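Local coordinates for core protein VP7 (African horsesickness virus, PDB 1AHS) that forms, as a homotrimer, the surface of the viral core and binds structural protein VP3, the piece here being its top domain, at residues B[83-88]-B[116-121]. Residues are numbered along the deposited sequence; the frame is centred on the assembly and turned at random.
Sequences TFVTVD and SILQFE
Val85 and Leu118 meet methyl to methyl, CG2 to CD2 at 4.1 Å, and show how strands of two sheets can meet through side chains alone. The two side chains pass each other in opposite directions. Leu118 spreads its fork over both partners: CD1 reaches CG2 of Thr83, also at 4.1 Å, while CD2 turns to Val85. Val85 holds CG1 anti to the backbone N (chi1 165°) and CG2 beside that N, and it is CG2 that also approaches CZ of Phe120 obliquely, at 4.3 Å. Trp63 of strand 59-65, beside 116-122 in its sheet, touches Thr83, Val85 and Phe120, and Val108 of strand 106-110 packs on Val85 and Leu118. Toward Thr83 the contact is more polar and nearer solvent. There CG2 lies 3.9 Å from OG of Ser116, a hydroxyl engaged by hydrogen bonds with Ala80 N and Asn110 OD1, and Thr83 itself is partly exposed. Phe84 points away from the interface and is also partly exposed. The touching parts run 28° apart. Strand 84-87 lies in one antiparallel sheet and 116-122 in another, packed face to face as in the beta sandwich of the orbivirus VP7 top domain.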
loop_
_atom_site.group_PDB
_atom_site.type_symbol
_atom_site.label_atom_id
_atom_site.label_comp_id
_atom_site.label_asym_id
_atom_site.label_seq_id
_atom_site.Cartn_x
_atom_site.Cartn_y
_atom_site.Cartn_z
ATOM N N THR B 83 13.262 -5.969 -16.827
ATOM C CA THR B 83 13.827 -5.504 -15.576
ATOM C C THR B 83 14.444 -6.741 -14.898
ATOM O O THR B 83 13.895 -7.848 -15.031
ATOM C CB THR B 83 12.716 -4.941 -14.667
ATOM O OG1 THR B 83 11.668 -5.902 -14.537
ATOM C CG2 THR B 83 12.155 -3.677 -15.228
ATOM N N PHE B 84 15.597 -6.593 -14.236
ATOM C CA PHE B 84 16.219 -7.744 -13.541
ATOM C C PHE B 84 16.800 -7.341 -12.190
ATOM O O PHE B 84 17.038 -6.161 -11.928
ATOM C CB PHE B 84 17.301 -8.465 -14.392
ATOM C CG PHE B 84 18.479 -7.605 -14.745
ATOM C CD1 PHE B 84 19.465 -7.337 -13.809
ATOM C CD2 PHE B 84 18.556 -6.995 -15.977
ATOM C CE1 PHE B 84 20.511 -6.465 -14.086
ATOM C CE2 PHE B 84 19.586 -6.129 -16.266
ATOM C CZ PHE B 84 20.571 -5.859 -15.317
ATOM N N VAL B 85 17.040 -8.332 -11.348
ATOM C CA VAL B 85 17.611 -8.121 -10.036
ATOM C C VAL B 85 18.657 -9.245 -9.867
ATOM O O VAL B 85 18.374 -10.403 -10.195
ATOM C CB VAL B 85 16.475 -8.207 -8.955
ATOM C CG1 VAL B 85 17.053 -8.357 -7.567
ATOM C CG2 VAL B 85 15.616 -6.965 -9.008
ATOM N N THR B 86 19.903 -8.897 -9.551
ATOM C CA THR B 86 20.886 -9.944 -9.302
ATOM C C THR B 86 21.310 -9.875 -7.834
ATOM O O THR B 86 21.396 -8.781 -7.261
ATOM C CB THR B 86 22.127 -9.850 -10.223
ATOM O OG1 THR B 86 22.790 -8.593 -10.073
ATOM C CG2 THR B 86 21.728 -10.009 -11.634
ATOM N N VAL B 87 21.398 -11.028 -7.177
ATOM C CA VAL B 87 21.875 -11.064 -5.796
ATOM C C VAL B 87 23.162 -11.915 -5.774
ATOM O O VAL B 87 23.131 -13.135 -6.023
ATOM C CB VAL B 87 20.855 -11.659 -4.815
ATOM C CG1 VAL B 87 21.435 -11.631 -3.418
ATOM C CG2 VAL B 87 19.563 -10.865 -4.824
ATOM N N ASP B 88 24.293 -11.258 -5.507
ATOM C CA ASP B 88 25.618 -11.909 -5.463
ATOM C C ASP B 88 25.943 -12.362 -6.869
ATOM O O ASP B 88 26.483 -13.452 -7.070
ATOM C CB ASP B 88 25.628 -13.153 -4.535
ATOM C CG ASP B 88 26.954 -13.326 -3.758
ATOM O OD1 ASP B 88 27.931 -12.574 -3.983
ATOM O OD2 ASP B 88 26.996 -14.207 -2.868
ATOM N N SER B 116 10.409 2.488 -14.933
ATOM C CA SER B 116 9.867 1.330 -14.225
ATOM C C SER B 116 9.957 1.527 -12.714
ATOM O O SER B 116 10.757 2.343 -12.262
ATOM C CB SER B 116 10.657 0.075 -14.596
ATOM O OG SER B 116 10.538 -0.231 -15.982
ATOM N N ILE B 117 9.100 0.848 -11.945
ATOM C CA ILE B 117 9.203 0.922 -10.487
ATOM C C ILE B 117 9.267 -0.529 -10.032
ATOM O O ILE B 117 8.490 -1.342 -10.524
ATOM C CB ILE B 117 8.001 1.568 -9.794
ATOM C CG1 ILE B 117 7.866 3.031 -10.149
ATOM C CG2 ILE B 117 8.217 1.585 -8.294
ATOM C CD1 ILE B 117 6.731 3.654 -9.427
ATOM N N LEU B 118 10.236 -0.880 -9.180
ATOM C CA LEU B 118 10.345 -2.243 -8.653
ATOM C C LEU B 118 10.016 -2.205 -7.178
ATOM O O LEU B 118 10.473 -1.305 -6.449
ATOM C CB LEU B 118 11.761 -2.780 -8.785
ATOM C CG LEU B 118 12.262 -3.413 -10.074
ATOM C CD1 LEU B 118 11.877 -2.635 -11.299
ATOM C CD2 LEU B 118 13.750 -3.471 -9.976
ATOM N N GLN B 119 9.278 -3.219 -6.738
ATOM C CA GLN B 119 8.873 -3.356 -5.359
ATOM C C GLN B 119 9.613 -4.523 -4.712
ATOM O O GLN B 119 9.734 -5.561 -5.347
ATOM C CB GLN B 119 7.373 -3.635 -5.332
ATOM C CG GLN B 119 6.870 -4.016 -3.984
ATOM C CD GLN B 119 5.401 -4.354 -3.946
ATOM O OE1 GLN B 119 4.553 -3.456 -4.039
ATOM N NE2 GLN B 119 5.083 -5.646 -3.734
ATOM N N PHE B 120 10.068 -4.371 -3.460
ATOM C CA PHE B 120 10.753 -5.446 -2.711
ATOM C C PHE B 120 9.929 -5.641 -1.486
ATOM O O PHE B 120 9.704 -4.705 -0.780
ATOM C CB PHE B 120 12.144 -5.011 -2.247
ATOM C CG PHE B 120 13.110 -4.843 -3.358
ATOM C CD1 PHE B 120 13.828 -5.913 -3.816
ATOM C CD2 PHE B 120 13.218 -3.635 -4.022
ATOM C CE1 PHE B 120 14.648 -5.769 -4.939
ATOM C CE2 PHE B 120 14.034 -3.477 -5.146
ATOM C CZ PHE B 120 14.740 -4.542 -5.606
ATOM N N GLU B 121 9.481 -6.837 -1.206
ATOM C CA GLU B 121 8.681 -7.013 -0.030
ATOM C C GLU B 121 9.399 -7.999 0.854
ATOM O O GLU B 121 9.659 -9.106 0.429
ATOM C CB GLU B 121 7.328 -7.611 -0.413
ATOM C CG GLU B 121 6.469 -7.990 0.791
ATOM C CD GLU B 121 5.125 -8.522 0.403
ATOM O OE1 GLU B 121 4.806 -8.519 -0.811
ATOM O OE2 GLU B 121 4.368 -8.933 1.310
#